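Imidazolonepropionase (Unidentified, PDB 2Q09) catalyses the hydrolytic opening of the imidazolone-5-propanoate ring to N-formimidoyl-L-glutamate, the third step of histidine degradation. Local coordinates at residues Leu32-Leu42 against Gln366-Phe375; Arg306-Val314 against Glu345-Ala354. One frame throughout, in Å; residues are numbered along the deposited sequence.

Overall arrangement
From the N terminus the chain first builds the small beta-sheet domain, in which strands 30-35 and 38-44 form a hairpin. It then enters the amidohydrolase barrel and runs round it to residues 306-314, the end of helix 302-307 and strand 312-314. Helix 328-339 follows, and then residues 345-354, on helices 343-349 and 352-357, come back against that strand in contact 2, closing a short loop of 30 residues. Only afterwards does the chain return to the small domain, where 366-375 meets the hairpin 32-42 and closes contact 1. The short loop therefore sits wholly within the long one. The centres are about 22 Å apart, yet the contacts touch, Q366 CD lying 4.0 Å from R352 CD.

Contact 1 of 2, residues Leu32-Leu42 against Gln366-Phe375; sequences LGVHEGRIHAL and QLRVGMLADF
I39 holds the loop 366-375 through both its backbone polar atoms: I39 N donates to M371 O at 2.9 Å, and I39 O takes G370 N in a nearly straight bond of 175°. Two residues along, A373 N donates to G37 O, with R38 and L372 between these bonds forming a single beta bridge. The I39 side chain dips into the bend of the loop; with CG1 beside its own backbone N (chi1 -56°), CD1 comes to 3.4 Å from R368 O and also meets the L367 side chain.

R38 clasps the outer side. Its chain is extended from CG to NE, and NH1 donates to G370 O at 2.9 Å, a bent bond whose acceptor is tilted out of the guanidinium plane, while L372 CD2 sits over the centre of one guanidinium face. The same NH1 also bonds to Q363. A leucine in its place would probably leave G370 O and Q363 without this shared donor and take the flat support from under L372.

L32, V34, A373 and F375 form an apolar cluster. V34 CG1 touches A373 CB at 3.7 Å, and L32 CD1 lies over the F375 ring, 4.0 Å from its centroid, a CH-pi contact. W9 meets the same ring edge-to-face. Further along the strand V369 CG2 rests against A41 CA, and L42 CD1 meets L367 CB and the L367 carbonyl.

A type I' turn from H35 to R38 joins the hairpin strands, with a classic bulge where H40 and A41 face G33; a type II turn from R368 to M371 has G370 at positive phi. The result is a hairpin edge strand docked on a returning loop, as in the small composite beta domain of amidohydrolases.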
ATOM      1  N   LEU A  32      19.352  -2.957 -19.886  1.00 32.10           N
ATOM      2  CA  LEU A  32      19.238  -3.236 -18.459  1.00 31.95           C
ATOM      3  C   LEU A  32      19.634  -4.680 -18.174  1.00 32.08           C
ATOM      4  O   LEU A  32      19.007  -5.615 -18.669  1.00 32.23           O
ATOM      5  CB  LEU A  32      17.803  -2.970 -17.984  1.00 32.82           C
ATOM      6  CG  LEU A  32      17.534  -2.983 -16.474  1.00 32.78           C
ATOM      7  CD1 LEU A  32      16.127  -2.477 -16.204  1.00 33.58           C
ATOM      8  CD2 LEU A  32      17.712  -4.390 -15.920  1.00 32.27           C
ATOM      9  N   GLY A  33      20.684  -4.852 -17.375  1.00 32.64           N
ATOM     10  CA  GLY A  33      21.155  -6.184 -17.039  1.00 32.66           C
ATOM     11  C   GLY A  33      20.944  -6.478 -15.568  1.00 32.60           C
ATOM     12  O   GLY A  33      21.086  -5.593 -14.725  1.00 33.22           O
ATOM     13  N   VAL A  34      20.591  -7.714 -15.247  1.00 32.84           N
ATOM     14  CA  VAL A  34      20.366  -8.057 -13.855  1.00 34.24           C
ATOM     15  C   VAL A  34      21.326  -9.135 -13.379  1.00 35.24           C
ATOM     16  O   VAL A  34      21.759  -9.992 -14.148  1.00 35.98           O
ATOM     17  CB  VAL A  34      18.907  -8.532 -13.624  1.00 33.92           C
ATOM     18  CG1 VAL A  34      17.933  -7.492 -14.161  1.00 32.51           C
ATOM     19  CG2 VAL A  34      18.671  -9.878 -14.278  1.00 33.23           C
ATOM     20  N   HIS A  35      21.672  -9.073 -12.100  1.00 36.64           N
ATOM     21  CA  HIS A  35      22.554 -10.063 -11.515  1.00 37.94           C
ATOM     22  C   HIS A  35      22.098 -10.352 -10.100  1.00 37.47           C
ATOM     23  O   HIS A  35      22.014  -9.451  -9.267  1.00 36.69           O
ATOM     24  CB  HIS A  35      24.003  -9.581 -11.504  1.00 38.82           C
ATOM     25  CG  HIS A  35      24.973 -10.648 -11.118  1.00 41.59           C
ATOM     26  ND1 HIS A  35      25.111 -11.817 -11.840  1.00 42.28           N
ATOM     27  CD2 HIS A  35      25.821 -10.751 -10.067  1.00 41.81           C
ATOM     28  CE1 HIS A  35      25.998 -12.595 -11.244  1.00 42.41           C
ATOM     29  NE2 HIS A  35      26.445 -11.973 -10.167  1.00 42.00           N
ATOM     30  N   GLU A  36      21.796 -11.616  -9.841  1.00 37.77           N
ATOM     31  CA  GLU A  36      21.347 -12.042  -8.528  1.00 39.16           C
ATOM     32  C   GLU A  36      20.216 -11.171  -7.986  1.00 37.45           C
ATOM     33  O   GLU A  36      20.319 -10.584  -6.907  1.00 37.49           O
ATOM     34  CB  GLU A  36      22.538 -12.075  -7.566  1.00 42.08           C
ATOM     35  CG  GLU A  36      23.407 -13.316  -7.750  1.00 47.77           C
ATOM     36  CD  GLU A  36      24.748 -13.227  -7.055  1.00 51.69           C
ATOM     37  OE1 GLU A  36      24.788 -12.813  -5.882  1.00 54.64           O
ATOM     38  OE2 GLU A  36      25.766 -13.585  -7.680  1.00 53.41           O
ATOM     39  N   GLY A  37      19.139 -11.095  -8.763  1.00 35.80           N
ATOM     40  CA  GLY A  37      17.955 -10.341  -8.380  1.00 34.47           C
ATOM     41  C   GLY A  37      18.049  -8.826  -8.328  1.00 33.00           C
ATOM     42  O   GLY A  37      17.101  -8.173  -7.902  1.00 31.01           O
ATOM     43  N   ARG A  38      19.171  -8.259  -8.759  1.00 32.38           N
ATOM     44  CA  ARG A  38      19.336  -6.815  -8.731  1.00 32.38           C
ATOM     45  C   ARG A  38      19.746  -6.225 -10.066  1.00 32.55           C
ATOM     46  O   ARG A  38      20.266  -6.924 -10.936  1.00 30.56           O
ATOM     47  CB  ARG A  38      20.381  -6.424  -7.689  1.00 33.79           C
ATOM     48  CG  ARG A  38      20.000  -6.779  -6.270  1.00 35.80           C
ATOM     49  CD  ARG A  38      21.023  -6.261  -5.285  1.00 37.12           C
ATOM     50  NE  ARG A  38      20.647  -6.595  -3.916  1.00 38.22           N
ATOM     51  CZ  ARG A  38      19.912  -5.824  -3.122  1.00 39.50           C
ATOM     52  NH1 ARG A  38      19.470  -4.649  -3.547  1.00 40.04           N
ATOM     53  NH2 ARG A  38      19.594  -6.245  -1.906  1.00 39.87           N
ATOM     54  N   ILE A  39      19.496  -4.927 -10.219  1.00 31.67           N
ATOM     55  CA  ILE A  39      19.876  -4.231 -11.435  1.00 32.20           C
ATOM     56  C   ILE A  39      21.396  -4.122 -11.348  1.00 33.95           C
ATOM     57  O   ILE A  39      21.935  -3.451 -10.458  1.00 33.10           O
ATOM     58  CB  ILE A  39      19.254  -2.827 -11.499  1.00 31.06           C
ATOM     59  CG1 ILE A  39      17.730  -2.933 -11.375  1.00 31.32           C
ATOM     60  CG2 ILE A  39      19.604  -2.170 -12.838  1.00 30.29           C
ATOM     61  CD1 ILE A  39      17.026  -1.597 -11.244  1.00 31.12           C
ATOM     62  N   HIS A  40      22.075  -4.802 -12.261  1.00 35.94           N
ATOM     63  CA  HIS A  40      23.530  -4.820 -12.272  1.00 38.19           C
ATOM     64  C   HIS A  40      24.128  -3.705 -13.111  1.00 38.13           C
ATOM     65  O   HIS A  40      25.210  -3.200 -12.813  1.00 38.76           O
ATOM     66  CB  HIS A  40      24.015  -6.170 -12.791  1.00 39.57           C
ATOM     67  CG  HIS A  40      25.448  -6.450 -12.483  1.00 42.77           C
ATOM     68  ND1 HIS A  40      25.941  -6.470 -11.195  1.00 43.66           N
ATOM     69  CD2 HIS A  40      26.499  -6.728 -13.293  1.00 43.23           C
ATOM     70  CE1 HIS A  40      27.234  -6.748 -11.224  1.00 44.12           C
ATOM     71  NE2 HIS A  40      27.597  -6.907 -12.485  1.00 44.74           N
ATOM     72  N   ALA A  41      23.424  -3.322 -14.169  1.00 37.71           N
ATOM     73  CA  ALA A  41      23.912  -2.261 -15.036  1.00 36.69           C
ATOM     74  C   ALA A  41      22.827  -1.631 -15.903  1.00 36.25           C
ATOM     75  O   ALA A  41      21.860  -2.286 -16.299  1.00 35.55           O
ATOM     76  CB  ALA A  41      25.030  -2.793 -15.922  1.00 37.00           C
ATOM     77  N   LEU A  42      23.011  -0.343 -16.174  1.00 35.51           N
ATOM     78  CA  LEU A  42      22.122   0.443 -17.016  1.00 37.11           C
ATOM     79  C   LEU A  42      23.027   1.224 -17.948  1.00 36.97           C
ATOM     80  O   LEU A  42      23.639   2.215 -17.555  1.00 38.55           O
ATOM     81  CB  LEU A  42      21.286   1.402 -16.179  1.00 36.92           C
ATOM     82  CG  LEU A  42      19.897   0.898 -15.804  1.00 38.52           C
ATOM     83  CD1 LEU A  42      19.230   1.894 -14.868  1.00 40.65           C
ATOM     84  CD2 LEU A  42      19.072   0.714 -17.077  1.00 37.40           C
ATOM     85  N   GLN A 366      12.951   2.590  -7.869  1.00 24.58           N
ATOM     86  CA  GLN A 366      13.732   3.335  -8.855  1.00 25.70           C
ATOM     87  C   GLN A 366      14.568   2.396  -9.714  1.00 24.34           C
ATOM     88  O   GLN A 366      14.972   1.327  -9.264  1.00 24.94           O
ATOM     89  CB  GLN A 366      14.675   4.314  -8.159  1.00 25.33           C
ATOM     90  CG  GLN A 366      14.005   5.275  -7.196  1.00 24.88           C
ATOM     91  CD  GLN A 366      15.010   6.158  -6.489  1.00 24.56           C
ATOM     92  OE1 GLN A 366      15.777   6.881  -7.132  1.00 26.10           O
ATOM     93  NE2 GLN A 366      15.018   6.102  -5.162  1.00 23.83           N
ATOM     94  N   LEU A 367      14.823   2.798 -10.955  1.00 25.08           N
ATOM     95  CA  LEU A 367      15.644   1.988 -11.843  1.00 25.39           C
ATOM     96  C   LEU A 367      17.077   2.485 -11.678  1.00 26.92           C
ATOM     97  O   LEU A 367      17.578   3.286 -12.471  1.00 25.68           O
ATOM     98  CB  LEU A 367      15.190   2.123 -13.305  1.00 23.55           C
ATOM     99  CG  LEU A 367      13.759   1.683 -13.654  1.00 23.32           C
ATOM    100  CD1 LEU A 367      13.606   1.677 -15.171  1.00 22.27           C
ATOM    101  CD2 LEU A 367      13.467   0.296 -13.104  1.00 22.55           C
ATOM    102  N   ARG A 368      17.716   2.028 -10.607  1.00 27.91           N
ATOM    103  CA  ARG A 368      19.095   2.386 -10.308  1.00 30.04           C
ATOM    104  C   ARG A 368      19.925   1.133 -10.107  1.00 30.19           C
ATOM    105  O   ARG A 368      19.441   0.129  -9.591  1.00 28.93           O
ATOM    106  CB  ARG A 368      19.196   3.166  -9.007  1.00 31.15           C
ATOM    107  CG  ARG A 368      18.535   4.506  -8.946  1.00 34.02           C
ATOM    108  CD  ARG A 368      19.062   5.189  -7.704  1.00 36.39           C
ATOM    109  NE  ARG A 368      18.485   6.503  -7.478  1.00 38.26           N
ATOM    110  CZ  ARG A 368      19.170   7.532  -6.998  1.00 39.49           C
ATOM    111  NH1 ARG A 368      20.458   7.387  -6.709  1.00 41.08           N
ATOM    112  NH2 ARG A 368      18.577   8.696  -6.803  1.00 39.57           N
ATOM    113  N   VAL A 369      21.196   1.211 -10.478  1.00 30.57           N
ATOM    114  CA  VAL A 369      22.095   0.085 -10.286  1.00 30.98           C
ATOM    115  C   VAL A 369      22.195  -0.192  -8.795  1.00 29.62           C
ATOM    116  O   VAL A 369      22.311   0.725  -7.994  1.00 30.37           O
ATOM    117  CB  VAL A 369      23.494   0.398 -10.858  1.00 31.86           C
ATOM    118  CG1 VAL A 369      24.552  -0.474 -10.188  1.00 34.47           C
ATOM    119  CG2 VAL A 369      23.488   0.159 -12.354  1.00 31.69           C
ATOM    120  N   GLY A 370      22.126  -1.462  -8.425  1.00 30.64           N
ATOM    121  CA  GLY A 370      22.212  -1.822  -7.021  1.00 30.76           C
ATOM    122  C   GLY A 370      20.876  -2.122  -6.356  1.00 31.64           C
ATOM    123  O   GLY A 370      20.830  -2.803  -5.330  1.00 30.41           O
HETATM  124  N   MSE A 371      19.782  -1.620  -6.923  1.00 30.58           N
HETATM  125  CA  MSE A 371      18.463  -1.878  -6.346  1.00 30.71           C
HETATM  126  C   MSE A 371      17.858  -3.153  -6.928  1.00 28.25           C
HETATM  127  O   MSE A 371      18.317  -3.643  -7.958  1.00 28.31           O
HETATM  128  CB  MSE A 371      17.537  -0.682  -6.584  1.00 31.80           C
HETATM  129  CG  MSE A 371      17.979   0.550  -5.815  1.00 35.73           C
HETATM  130 SE   MSE A 371      16.683   1.991  -5.892  1.00 39.97          SE
HETATM  131  CE  MSE A 371      15.625   1.520  -4.372  1.00 39.91           C
ATOM    132  N   LEU A 372      16.827  -3.684  -6.273  1.00 27.24           N
ATOM    133  CA  LEU A 372      16.193  -4.916  -6.732  1.00 26.19           C
ATOM    134  C   LEU A 372      15.635  -4.784  -8.140  1.00 26.23           C
ATOM    135  O   LEU A 372      15.143  -3.716  -8.532  1.00 25.57           O
ATOM    136  CB  LEU A 372      15.094  -5.338  -5.752  1.00 25.67           C
ATOM    137  CG  LEU A 372      15.614  -5.727  -4.361  1.00 27.15           C
ATOM    138  CD1 LEU A 372      14.455  -5.812  -3.374  1.00 25.53           C
ATOM    139  CD2 LEU A 372      16.368  -7.059  -4.440  1.00 27.08           C
ATOM    140  N   ALA A 373      15.706  -5.876  -8.897  1.00 24.62           N
ATOM    141  CA  ALA A 373      15.237  -5.881 -10.275  1.00 24.35           C
ATOM    142  C   ALA A 373      13.733  -6.114 -10.403  1.00 23.94           C
ATOM    143  O   ALA A 373      13.298  -7.158 -10.900  1.00 23.68           O
ATOM    144  CB  ALA A 373      16.001  -6.931 -11.085  1.00 26.53           C
ATOM    145  N   ASP A 374      12.959  -5.135  -9.946  1.00 24.63           N
ATOM    146  CA  ASP A 374      11.501  -5.184 -10.022  1.00 24.41           C
ATOM    147  C   ASP A 374      11.125  -4.098 -11.020  1.00 23.64           C
ATOM    148  O   ASP A 374      11.074  -2.917 -10.670  1.00 25.96           O
ATOM    149  CB  ASP A 374      10.880  -4.880  -8.653  1.00 24.16           C
ATOM    150  CG  ASP A 374      10.999  -6.039  -7.686  1.00 26.35           C
ATOM    151  OD1 ASP A 374      11.753  -6.992  -7.982  1.00 26.05           O
ATOM    152  OD2 ASP A 374      10.338  -5.992  -6.623  1.00 25.86           O
ATOM    153  N   PHE A 375      10.885  -4.489 -12.265  1.00 23.35           N
ATOM    154  CA  PHE A 375      10.538  -3.505 -13.276  1.00 22.80           C
ATOM    155  C   PHE A 375       9.505  -4.024 -14.258  1.00 23.38           C
ATOM    156  O   PHE A 375       9.215  -5.231 -14.304  1.00 22.68           O
ATOM    157  CB  PHE A 375      11.801  -3.028 -14.007  1.00 23.09           C
ATOM    158  CG  PHE A 375      12.587  -4.124 -14.664  1.00 24.24           C
ATOM    159  CD1 PHE A 375      12.271  -4.566 -15.944  1.00 23.97           C
ATOM    160  CD2 PHE A 375      13.661  -4.708 -14.001  1.00 23.42           C
ATOM    161  CE1 PHE A 375      13.025  -5.564 -16.564  1.00 24.15           C
ATOM    162  CE2 PHE A 375      14.422  -5.706 -14.606  1.00 24.02           C
ATOM    163  CZ  PHE A 375      14.102  -6.138 -15.889  1.00 25.08           C
TER

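Contact 2 of 2, residues Arg306-Val314 against Glu345-Ala354; sequences RKAGVPMAV and EAMAGVTRHA
R306 and E345 form a salt bridge at the outer end of the contact, with R306 NH1 2.7 Å from E345 OE1. The arginine chain bends at chi3 to bring NH1 over. T342 N also bonds to E345 OE1, so this oxygen is gripped from two sequence regions.

Further in, M312 O and E345 O are bridged by a water that donates to both, 2.7 Å from M312 O and 2.6 Å from E345 O. The water lies at the edge of the H353 ring, in its plane, and H353 ND1 adds a weak bond to M312 O. G349 O accepts V314 N at 3.1 Å, the donor standing well above the carbonyl plane.

Packing completes the join. P311 CB lies over one face of the H353 ring, 3.9 Å from its centroid, in a CH-pi contact. G349 CA makes a CA-H...O contact with M312 O where the backbones approach most closely, A313 CA and G349 CA being 3.9 Å apart. V314 CB meets V350 CG1 at 4.3 Å, and helix 328-339 packs on both valines.

Strand 312-314 belongs to the barrel and leads on to the iron ligand D317. On its edge facing away from strand 283-286, V314 N is met by G349 O, and M312 O by the water and weakly by H353. V350 bonds on its backbone to I69 of strand 63-73, so 345-354 links the two strands, while the charged pair closes the outer end.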
ATOM      1  N   ARG A 306       2.547  19.716  -0.407  1.00 23.79           N
ATOM      2  CA  ARG A 306       3.498  19.995  -1.467  1.00 26.47           C
ATOM      3  C   ARG A 306       4.420  21.133  -1.059  1.00 26.36           C
ATOM      4  O   ARG A 306       5.641  21.030  -1.197  1.00 26.49           O
ATOM      5  CB  ARG A 306       2.780  20.355  -2.768  1.00 28.30           C
ATOM      6  CG  ARG A 306       2.525  19.170  -3.661  1.00 32.94           C
ATOM      7  CD  ARG A 306       2.402  19.607  -5.111  1.00 36.62           C
ATOM      8  NE  ARG A 306       1.178  20.360  -5.352  1.00 37.77           N
ATOM      9  CZ  ARG A 306       0.119  19.875  -5.990  1.00 37.59           C
ATOM     10  NH1 ARG A 306       0.131  18.636  -6.454  1.00 36.90           N
ATOM     11  NH2 ARG A 306      -0.949  20.638  -6.172  1.00 39.14           N
ATOM     12  N   LYS A 307       3.837  22.222  -0.560  1.00 25.25           N
ATOM     13  CA  LYS A 307       4.639  23.367  -0.143  1.00 25.67           C
ATOM     14  C   LYS A 307       5.686  22.976   0.888  1.00 23.75           C
ATOM     15  O   LYS A 307       6.787  23.527   0.891  1.00 23.83           O
ATOM     16  CB  LYS A 307       3.747  24.458   0.436  1.00 26.56           C
ATOM     17  CG  LYS A 307       2.902  25.159  -0.606  1.00 30.01           C
ATOM     18  CD  LYS A 307       2.004  26.195   0.036  1.00 32.30           C
ATOM     19  CE  LYS A 307       1.211  26.947  -1.010  1.00 34.63           C
ATOM     20  NZ  LYS A 307       0.188  27.831  -0.388  1.00 36.98           N
ATOM     21  N   ALA A 308       5.348  22.027   1.758  1.00 22.95           N
ATOM     22  CA  ALA A 308       6.271  21.575   2.801  1.00 21.21           C
ATOM     23  C   ALA A 308       7.214  20.480   2.315  1.00 22.53           C
ATOM     24  O   ALA A 308       8.082  20.032   3.059  1.00 24.38           O
ATOM     25  CB  ALA A 308       5.491  21.092   4.022  1.00 22.05           C
ATOM     26  N   GLY A 309       7.044  20.045   1.072  1.00 22.12           N
ATOM     27  CA  GLY A 309       7.920  19.018   0.533  1.00 23.32           C
ATOM     28  C   GLY A 309       7.701  17.621   1.091  1.00 24.97           C
ATOM     29  O   GLY A 309       8.586  16.772   1.011  1.00 24.21           O
ATOM     30  N   VAL A 310       6.526  17.370   1.658  1.00 23.21           N
ATOM     31  CA  VAL A 310       6.241  16.047   2.206  1.00 23.76           C
ATOM     32  C   VAL A 310       5.907  15.106   1.055  1.00 23.10           C
ATOM     33  O   VAL A 310       4.987  15.364   0.281  1.00 24.37           O
ATOM     34  CB  VAL A 310       5.053  16.084   3.186  1.00 22.20           C
ATOM     35  CG1 VAL A 310       4.709  14.671   3.655  1.00 22.24           C
ATOM     36  CG2 VAL A 310       5.399  16.948   4.384  1.00 23.95           C
ATOM     37  N   PRO A 311       6.666  14.009   0.913  1.00 23.01           N
ATOM     38  CA  PRO A 311       6.402  13.057  -0.170  1.00 22.78           C
ATOM     39  C   PRO A 311       5.027  12.416  -0.001  1.00 22.01           C
ATOM     40  O   PRO A 311       4.641  12.031   1.099  1.00 19.95           O
ATOM     41  CB  PRO A 311       7.540  12.056  -0.032  1.00 23.74           C
ATOM     42  CG  PRO A 311       7.858  12.091   1.432  1.00 26.28           C
ATOM     43  CD  PRO A 311       7.796  13.567   1.747  1.00 23.44           C
HETATM   44  N   MSE A 312       4.276  12.322  -1.092  1.00 21.54           N
HETATM   45  CA  MSE A 312       2.938  11.754  -1.029  1.00 21.74           C
HETATM   46  C   MSE A 312       2.827  10.462  -1.821  1.00 21.47           C
HETATM   47  O   MSE A 312       3.096  10.425  -3.031  1.00 20.83           O
HETATM   48  CB  MSE A 312       1.908  12.757  -1.563  1.00 24.66           C
HETATM   49  CG  MSE A 312       1.945  14.132  -0.890  1.00 25.95           C
HETATM   50 SE   MSE A 312       0.669  15.328  -1.742  1.00 29.23          SE
HETATM   51  CE  MSE A 312       1.623  15.698  -3.361  1.00 28.68           C
ATOM     52  N   ALA A 313       2.445   9.397  -1.133  1.00 20.47           N
ATOM     53  CA  ALA A 313       2.257   8.119  -1.794  1.00 20.22           C
ATOM     54  C   ALA A 313       0.773   8.033  -2.136  1.00 19.77           C
ATOM     55  O   ALA A 313      -0.043   8.751  -1.554  1.00 19.98           O
ATOM     56  CB  ALA A 313       2.656   6.968  -0.859  1.00 20.90           C
ATOM     57  N   VAL A 314       0.435   7.177  -3.092  1.00 17.11           N
ATOM     58  CA  VAL A 314      -0.955   6.976  -3.484  1.00 19.09           C
ATOM     59  C   VAL A 314      -1.211   5.474  -3.397  1.00 18.95           C
ATOM     60  O   VAL A 314      -0.392   4.679  -3.874  1.00 18.51           O
ATOM     61  CB  VAL A 314      -1.219   7.442  -4.930  1.00 17.40           C
ATOM     62  CG1 VAL A 314      -2.623   7.020  -5.358  1.00 18.10           C
ATOM     63  CG2 VAL A 314      -1.086   8.961  -5.028  1.00 17.09           C
ATOM     64  N   GLU A 345       3.286  13.001 -10.177  1.00 21.21           N
ATOM     65  CA  GLU A 345       3.243  12.868  -8.719  1.00 21.54           C
ATOM     66  C   GLU A 345       2.608  11.511  -8.380  1.00 21.09           C
ATOM     67  O   GLU A 345       3.009  10.835  -7.427  1.00 21.24           O
ATOM     68  CB  GLU A 345       2.414  13.995  -8.086  1.00 22.42           C
ATOM     69  CG  GLU A 345       3.048  15.381  -8.184  1.00 24.72           C
ATOM     70  CD  GLU A 345       2.142  16.476  -7.633  1.00 24.50           C
ATOM     71  OE1 GLU A 345       0.946  16.512  -7.992  1.00 22.50           O
ATOM     72  OE2 GLU A 345       2.634  17.305  -6.843  1.00 28.71           O
ATOM     73  N   ALA A 346       1.617  11.112  -9.168  1.00 20.61           N
ATOM     74  CA  ALA A 346       0.945   9.836  -8.942  1.00 21.50           C
ATOM     75  C   ALA A 346       1.911   8.677  -9.171  1.00 20.84           C
ATOM     76  O   ALA A 346       1.936   7.727  -8.400  1.00 20.47           O
ATOM     77  CB  ALA A 346      -0.273   9.709  -9.868  1.00 20.94           C
HETATM   78  N   MSE A 347       2.711   8.763 -10.233  1.00 19.01           N
HETATM   79  CA  MSE A 347       3.675   7.711 -10.544  1.00 20.49           C
HETATM   80  C   MSE A 347       4.729   7.601  -9.435  1.00 18.73           C
HETATM   81  O   MSE A 347       5.052   6.505  -8.967  1.00 18.66           O
HETATM   82  CB  MSE A 347       4.336   7.976 -11.904  1.00 20.83           C
HETATM   83  CG  MSE A 347       5.263   6.861 -12.366  1.00 23.36           C
HETATM   84 SE   MSE A 347       4.348   5.156 -12.498  1.00 29.17          SE
HETATM   85  CE  MSE A 347       5.804   4.142 -13.343  1.00 29.67           C
ATOM     86  N   ALA A 348       5.256   8.738  -8.996  1.00 19.93           N
ATOM     87  CA  ALA A 348       6.231   8.712  -7.913  1.00 20.28           C
ATOM     88  C   ALA A 348       5.509   8.181  -6.678  1.00 20.45           C
ATOM     89  O   ALA A 348       6.112   7.529  -5.823  1.00 19.48           O
ATOM     90  CB  ALA A 348       6.764  10.109  -7.643  1.00 20.34           C
ATOM     91  N   GLY A 349       4.205   8.460  -6.610  1.00 19.80           N
ATOM     92  CA  GLY A 349       3.399   8.016  -5.486  1.00 19.50           C
ATOM     93  C   GLY A 349       3.270   6.505  -5.374  1.00 20.49           C
ATOM     94  O   GLY A 349       3.037   5.989  -4.283  1.00 22.18           O
ATOM     95  N   VAL A 350       3.408   5.786  -6.489  1.00 19.52           N
ATOM     96  CA  VAL A 350       3.300   4.327  -6.455  1.00 20.71           C
ATOM     97  C   VAL A 350       4.645   3.641  -6.695  1.00 20.93           C
ATOM     98  O   VAL A 350       4.706   2.427  -6.911  1.00 19.85           O
ATOM     99  CB  VAL A 350       2.269   3.802  -7.486  1.00 20.35           C
ATOM    100  CG1 VAL A 350       0.898   4.419  -7.190  1.00 20.36           C
ATOM    101  CG2 VAL A 350       2.719   4.130  -8.909  1.00 20.39           C
ATOM    102  N   THR A 351       5.719   4.425  -6.684  1.00 20.00           N
ATOM    103  CA  THR A 351       7.051   3.861  -6.851  1.00 21.43           C
ATOM    104  C   THR A 351       7.945   4.343  -5.719  1.00 22.38           C
ATOM    105  O   THR A 351       7.938   3.772  -4.627  1.00 23.07           O
ATOM    106  CB  THR A 351       7.692   4.249  -8.215  1.00 22.56           C
ATOM    107  OG1 THR A 351       7.657   5.673  -8.397  1.00 20.69           O
ATOM    108  CG2 THR A 351       6.936   3.564  -9.364  1.00 22.18           C
ATOM    109  N   ARG A 352       8.689   5.410  -5.990  1.00 22.30           N
ATOM    110  CA  ARG A 352       9.611   6.020  -5.038  1.00 23.92           C
ATOM    111  C   ARG A 352       9.029   6.251  -3.640  1.00 23.72           C
ATOM    112  O   ARG A 352       9.573   5.778  -2.636  1.00 23.89           O
ATOM    113  CB  ARG A 352      10.088   7.357  -5.622  1.00 26.47           C
ATOM    114  CG  ARG A 352      11.427   7.821  -5.132  1.00 30.29           C
ATOM    115  CD  ARG A 352      12.067   8.787  -6.120  1.00 26.99           C
ATOM    116  NE  ARG A 352      11.410  10.091  -6.161  1.00 27.08           N
ATOM    117  CZ  ARG A 352      10.952  10.655  -7.274  1.00 23.14           C
ATOM    118  NH1 ARG A 352      11.074  10.031  -8.435  1.00 20.44           N
ATOM    119  NH2 ARG A 352      10.382  11.853  -7.228  1.00 24.26           N
ATOM    120  N   HIS A 353       7.924   6.985  -3.577  1.00 21.84           N
ATOM    121  CA  HIS A 353       7.298   7.308  -2.304  1.00 22.14           C
ATOM    122  C   HIS A 353       6.613   6.118  -1.647  1.00 21.64           C
ATOM    123  O   HIS A 353       6.607   6.006  -0.424  1.00 21.03           O
ATOM    124  CB  HIS A 353       6.336   8.475  -2.516  1.00 21.04           C
ATOM    125  CG  HIS A 353       7.004   9.675  -3.119  1.00 25.08           C
ATOM    126  ND1 HIS A 353       6.351  10.565  -3.946  1.00 25.84           N
ATOM    127  CD2 HIS A 353       8.286  10.108  -3.037  1.00 22.47           C
ATOM    128  CE1 HIS A 353       7.204  11.493  -4.351  1.00 22.77           C
ATOM    129  NE2 HIS A 353       8.382  11.238  -3.813  1.00 24.49           N
ATOM    130  N   ALA A 354       6.047   5.229  -2.457  1.00 21.34           N
ATOM    131  CA  ALA A 354       5.390   4.037  -1.928  1.00 21.89           C
ATOM    132  C   ALA A 354       6.454   3.148  -1.296  1.00 22.54           C
ATOM    133  O   ALA A 354       6.232   2.544  -0.249  1.00 23.23           O
ATOM    134  CB  ALA A 354       4.672   3.277  -3.047  1.00 20.54           C
TER
HETATM  135  O   HOH W   1       3.469  12.027  -5.193  1.00 24.35           O